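Local coordinates for fiber protein 2 (Fowl adenovirus 1, PDB 2VTW) that probably attaches the virion to its host-cell receptor through the trimeric C-terminal head of the short fibre, the part described here, at residues 83-88 with 113-118; 73-78 with 154-159. All coordinates share one frame; numbering follows the deposited sequence.

Interaction 1: residues 83-88 with 113-118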
loop_
_atom_site.group_PDB
_atom_site.type_symbol
_atom_site.label_atom_id
_atom_site.label_comp_id
_atom_site.label_asym_id
_atom_site.label_seq_id
_atom_site.Cartn_x
_atom_site.Cartn_y
_atom_site.Cartn_z
ATOM N N CYS A 83 -4.770 27.011 4.228
ATOM C CA CYS A 83 -3.839 26.186 5.035
ATOM C C CYS A 83 -2.972 25.272 4.140
ATOM O O CYS A 83 -3.393 24.196 3.733
ATOM C CB CYS A 83 -4.628 25.378 6.073
ATOM S SG CYS A 83 -3.613 24.638 7.310
ATOM N N ASN A 84 -1.764 25.745 3.839
ATOM C CA ASN A 84 -0.897 25.183 2.810
ATOM C C ASN A 84 0.581 25.385 3.184
ATOM O O ASN A 84 1.311 26.056 2.476
ATOM C CB ASN A 84 -1.208 25.854 1.477
ATOM C CG ASN A 84 -0.651 25.096 0.288
ATOM O OD1 ASN A 84 -0.004 24.037 0.440
ATOM N ND2 ASN A 84 -0.931 25.600 -0.914
ATOM N N PRO A 85 1.027 24.778 4.291
ATOM C CA PRO A 85 2.370 25.005 4.850
ATOM C C PRO A 85 3.541 24.782 3.883
ATOM O O PRO A 85 4.585 25.422 4.044
ATOM C CB PRO A 85 2.456 23.993 5.994
ATOM C CG PRO A 85 1.067 23.577 6.283
ATOM C CD PRO A 85 0.248 23.810 5.088
ATOM N N SER A 86 3.344 23.905 2.897
ATOM C CA SER A 86 4.380 23.470 1.948
ATOM C C SER A 86 4.220 24.078 0.569
ATOM O O SER A 86 5.046 23.851 -0.289
ATOM C CB SER A 86 4.386 21.919 1.825
ATOM O OG SER A 86 4.939 21.329 3.000
ATOM N N ASN A 87 3.140 24.821 0.353
ATOM C CA ASN A 87 2.966 25.637 -0.839
ATOM C C ASN A 87 2.702 24.751 -2.026
ATOM O O ASN A 87 3.266 24.944 -3.101
ATOM C CB ASN A 87 4.183 26.574 -1.045
ATOM C CG ASN A 87 4.003 27.587 -2.182
ATOM O OD1 ASN A 87 2.881 28.035 -2.490
ATOM N ND2 ASN A 87 5.125 27.926 -2.842
ATOM N N ILE A 88 1.811 23.778 -1.831
ATOM C CA ILE A 88 1.266 23.041 -2.961
ATOM C C ILE A 88 0.602 24.055 -3.875
ATOM O O ILE A 88 -0.210 24.840 -3.423
ATOM C CB ILE A 88 0.250 21.927 -2.536
ATOM C CG1 ILE A 88 0.873 20.979 -1.505
ATOM C CG2 ILE A 88 -0.211 21.105 -3.722
ATOM C CD1 ILE A 88 2.245 20.426 -1.902
ATOM N N PRO A 113 -1.361 14.513 17.465
ATOM C CA PRO A 113 -1.075 15.912 17.870
ATOM C C PRO A 113 -1.344 16.981 16.791
ATOM O O PRO A 113 -1.071 16.769 15.609
ATOM C CB PRO A 113 0.404 15.863 18.251
ATOM C CG PRO A 113 0.598 14.456 18.725
ATOM C CD PRO A 113 -0.210 13.633 17.736
ATOM N N VAL A 114 -1.948 18.095 17.204
ATOM C CA VAL A 114 -2.220 19.202 16.289
ATOM C C VAL A 114 -0.898 19.816 15.841
ATOM O O VAL A 114 0.042 19.933 16.637
ATOM C CB VAL A 114 -3.147 20.303 16.949
ATOM C CG1 VAL A 114 -2.704 20.568 18.337
ATOM C CG2 VAL A 114 -3.122 21.617 16.148
ATOM N N PHE A 115 -0.831 20.205 14.576
ATOM C CA PHE A 115 0.266 21.032 14.087
ATOM C C PHE A 115 -0.152 22.505 14.256
ATOM O O PHE A 115 -0.988 23.014 13.511
ATOM C CB PHE A 115 0.589 20.697 12.630
ATOM C CG PHE A 115 1.648 21.569 12.002
ATOM C CD1 PHE A 115 2.750 21.969 12.708
ATOM C CD2 PHE A 115 1.533 21.961 10.681
ATOM C CE1 PHE A 115 3.716 22.771 12.113
ATOM C CE2 PHE A 115 2.511 22.768 10.086
ATOM C CZ PHE A 115 3.595 23.160 10.808
ATOM N N ASN A 116 0.419 23.164 15.261
ATOM C CA ASN A 116 0.048 24.548 15.572
ATOM C C ASN A 116 0.917 25.530 14.798
ATOM O O ASN A 116 2.071 25.774 15.148
ATOM C CB ASN A 116 0.109 24.818 17.076
ATOM C CG ASN A 116 -0.749 26.027 17.500
ATOM O OD1 ASN A 116 -1.086 26.882 16.688
ATOM N ND2 ASN A 116 -1.118 26.070 18.775
ATOM N N MET A 117 0.347 26.080 13.733
ATOM C CA MET A 117 1.029 27.080 12.916
ATOM C C MET A 117 1.202 28.447 13.608
ATOM O O MET A 117 1.916 29.306 13.094
ATOM C CB MET A 117 0.268 27.286 11.620
ATOM C CG MET A 117 0.272 26.074 10.743
ATOM S SD MET A 117 -0.398 26.494 9.168
ATOM C CE MET A 117 0.993 27.382 8.437
ATOM N N ASN A 118 0.545 28.640 14.753
ATOM C CA ASN A 118 0.655 29.872 15.526
ATOM C C ASN A 118 1.903 29.956 16.391
ATOM O O ASN A 118 2.140 30.994 16.997
ATOM C CB ASN A 118 -0.570 30.036 16.442
ATOM C CG ASN A 118 -1.838 30.250 15.671
ATOM O OD1 ASN A 118 -1.933 31.203 14.910
ATOM N ND2 ASN A 118 -2.822 29.369 15.854
#

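Interaction 2: residues 73-78 with 154-159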
loop_
_atom_site.group_PDB
_atom_site.type_symbol
_atom_site.label_atom_id
_atom_site.label_comp_id
_atom_site.label_asym_id
_atom_site.label_seq_id
_atom_site.Cartn_x
_atom_site.Cartn_y
_atom_site.Cartn_z
ATOM N N THR A 73 9.666 16.930 6.298
ATOM C CA THR A 73 8.212 16.805 6.153
ATOM C C THR A 73 7.715 17.595 4.965
ATOM O O THR A 73 8.158 18.731 4.715
ATOM C CB THR A 73 7.489 17.255 7.433
ATOM O OG1 THR A 73 7.952 16.467 8.531
ATOM C CG2 THR A 73 5.954 17.152 7.311
ATOM N N VAL A 74 6.807 16.974 4.230
ATOM C CA VAL A 74 6.039 17.604 3.179
ATOM C C VAL A 74 4.537 17.506 3.570
ATOM O O VAL A 74 4.049 16.439 3.970
ATOM C CB VAL A 74 6.289 16.919 1.816
ATOM C CG1 VAL A 74 5.353 17.488 0.712
ATOM C CG2 VAL A 74 7.740 17.101 1.420
ATOM N N TRP A 75 3.838 18.638 3.498
ATOM C CA TRP A 75 2.399 18.720 3.747
ATOM C C TRP A 75 1.629 18.701 2.449
ATOM O O TRP A 75 1.862 19.541 1.592
ATOM C CB TRP A 75 2.072 20.015 4.512
ATOM C CG TRP A 75 2.434 19.921 5.935
ATOM C CD1 TRP A 75 3.569 20.364 6.516
ATOM C CD2 TRP A 75 1.653 19.312 6.976
ATOM N NE1 TRP A 75 3.554 20.070 7.857
ATOM C CE2 TRP A 75 2.387 19.416 8.160
ATOM C CE3 TRP A 75 0.420 18.659 7.007
ATOM C CZ2 TRP A 75 1.913 18.925 9.371
ATOM C CZ3 TRP A 75 -0.044 18.176 8.200
ATOM C CH2 TRP A 75 0.687 18.314 9.367
ATOM N N VAL A 76 0.732 17.735 2.268
ATOM C CA VAL A 76 -0.209 17.794 1.136
ATOM C C VAL A 76 -1.519 18.402 1.633
ATOM O O VAL A 76 -2.080 17.957 2.663
ATOM C CB VAL A 76 -0.461 16.432 0.472
ATOM C CG1 VAL A 76 -1.597 16.510 -0.534
ATOM C CG2 VAL A 76 0.813 15.959 -0.204
ATOM N N SER A 77 -1.992 19.411 0.895
ATOM C CA SER A 77 -3.128 20.238 1.309
ATOM C C SER A 77 -4.106 20.334 0.184
ATOM O O SER A 77 -3.704 20.326 -0.971
ATOM C CB SER A 77 -2.660 21.632 1.724
ATOM O OG SER A 77 -3.749 22.451 2.131
ATOM N N SER A 78 -5.393 20.324 0.550
ATOM C CA SER A 78 -6.493 20.651 -0.326
ATOM C C SER A 78 -6.994 22.116 -0.097
ATOM O O SER A 78 -7.906 22.541 -0.777
ATOM C CB SER A 78 -7.668 19.696 -0.094
ATOM O OG SER A 78 -8.184 19.819 1.232
ATOM N N THR A 154 -3.537 14.824 9.667
ATOM C CA THR A 154 -3.255 15.607 10.869
ATOM C C THR A 154 -4.090 16.890 10.869
ATOM O O THR A 154 -4.218 17.534 9.831
ATOM C CB THR A 154 -1.759 16.051 10.884
ATOM O OG1 THR A 154 -0.895 14.914 10.669
ATOM C CG2 THR A 154 -1.430 16.716 12.172
ATOM N N PRO A 155 -4.669 17.254 12.015
ATOM C CA PRO A 155 -5.330 18.580 12.124
ATOM C C PRO A 155 -4.312 19.714 12.254
ATOM O O PRO A 155 -3.473 19.660 13.129
ATOM C CB PRO A 155 -6.159 18.474 13.408
ATOM C CG PRO A 155 -5.633 17.320 14.145
ATOM C CD PRO A 155 -4.761 16.480 13.250
ATOM N N VAL A 156 -4.394 20.717 11.385
ATOM C CA VAL A 156 -3.430 21.830 11.410
ATOM C C VAL A 156 -4.115 23.126 11.904
ATOM O O VAL A 156 -5.076 23.578 11.296
ATOM C CB VAL A 156 -2.797 22.053 10.027
ATOM C CG1 VAL A 156 -1.699 23.108 10.097
ATOM C CG2 VAL A 156 -2.237 20.734 9.469
ATOM N N LEU A 157 -3.637 23.685 13.017
ATOM C CA LEU A 157 -4.243 24.900 13.564
ATOM C C LEU A 157 -3.630 26.115 12.858
ATOM O O LEU A 157 -2.469 26.466 13.088
ATOM C CB LEU A 157 -4.100 24.980 15.085
ATOM C CG LEU A 157 -4.914 26.075 15.809
ATOM C CD1 LEU A 157 -6.422 25.889 15.693
ATOM C CD2 LEU A 157 -4.482 26.141 17.259
ATOM N N ALA A 158 -4.418 26.691 11.952
ATOM C CA ALA A 158 -4.049 27.875 11.197
ATOM C C ALA A 158 -4.037 29.120 12.107
ATOM O O ALA A 158 -4.476 29.065 13.276
ATOM C CB ALA A 158 -5.033 28.068 10.054
ATOM N N THR A 159 -3.547 30.246 11.574
ATOM C CA THR A 159 -3.500 31.489 12.353
ATOM C C THR A 159 -4.887 32.050 12.651
ATOM O O THR A 159 -5.054 32.734 13.655
ATOM C CB THR A 159 -2.594 32.564 11.708
ATOM O OG1 THR A 159 -2.953 32.736 10.333
ATOM C CG2 THR A 159 -1.152 32.149 11.800
#

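Interaction 1: residues 83-88 with 113-118
Pro85 and Met117 have the nearest CA atoms of the two segments, 8.4 Å apart, and the contact between the segments is made by side chains. The CG corner of the proline ring comes up to the edge of the Phe115 ring, near its plane, 4.1 Å from CE2 of Phe115. Two residues on, Met117 keeps CG beside its backbone N (chi1 -66°) and continues extended at chi2 (-171°), which carries its SD to 4.2 Å from SG of Cys83 and a little farther from the same proline corner. These are loose apolar contacts, made by a sulfur pair and a ring edge. Each segment braces its own shape. A type I turn runs from Asn84 to Asn87, and the Asn84 amide clasps Ile88 twice, OD1 accepting from Ile88 N and ND2 giving a fairly straight bond (160°) of 2.7 Å to Ile88 O. In the partner segment an Asx turn joins Asn116 OD1 to Asn118 N at 3.1 Å. The contact thus lays the loop between strands 71-76 and 92-94 against short strand 115-116, which runs parallel to strand 147-157, while Leu166 of strand 163-173 packs against both Cys83 and Pro85.

Interaction 2: residues 73-78 with 154-159
Trp75 carries the whole of its segment's contact with Thr154 and Val156, since the two strands lie well apart, with CA of Trp75 9.6 Å from CA of Thr154. Strand 163-173 runs between them, hydrogen-bonded to both. Walking along 73-78, Thr73 is tied down through its OG1 to Tyr124 O and Thr170 OG1, and Val74 pairs by its backbone with Phe169. At Trp75 the side chain swings out across Leu166 and Ala168 of the intervening strand. With CG beside the backbone N (chi1 -76°) and the indole turned roughly perpendicular to the CA-CB-CG plane (chi2 97°), the benzo end of the ring leads. Thr154 meets the edge of that end in plane, its CB standing 3.7 Å from CH2 of Trp75, and the methyl CG2 of Thr154 lies 3.9 Å from the same CH2. Val156 uses one branch: its CG2 approaches obliquely, 3.6 Å from CZ3 of Trp75, on the side of the indole plane opposite to Thr154 OG1. Farther on, Val76 pairs with Ile167 and turns its side chain to Leu35 and Gln37 of strand 28-40, and Ser77 OG hydrogen-bonds to Phe79 N where the strand gives way to a loop. The hydroxyl of Thr154 is near the indole as well, but its polar partner is Gln152 NE2. That bond satisfies the hydroxyl, and the nearest atom of Thr154 to the ring is the carbon CB; the contact is buried and rests on van der Waals packing. It is therefore mainly apolar, with one large ring bridging two strands of the head domain that are not paired with each other.

The centres of interactions 1 and 2 are about 4 Å apart, and the two contacts form one continuous patch, with the pair 83-88/113-118 nested in the chain between the segments of interaction 2. Their main junction is aromatic: the rings of Phe115 and Trp75 lie almost parallel, about 5° apart, with CD2 of Phe115 3.3 Å from CZ2 of Trp75. Val156 is common ground, since its side chain also touches Cys83, Phe115 and Met117. The backbone adds a second tie, a probable hydrogen bond of 2.8 Å from Leu157 N to Phe115 O, joining neighbouring strands of one sheet. This packing of the head domain is buried at interaction 2 and partly exposed at interaction 1.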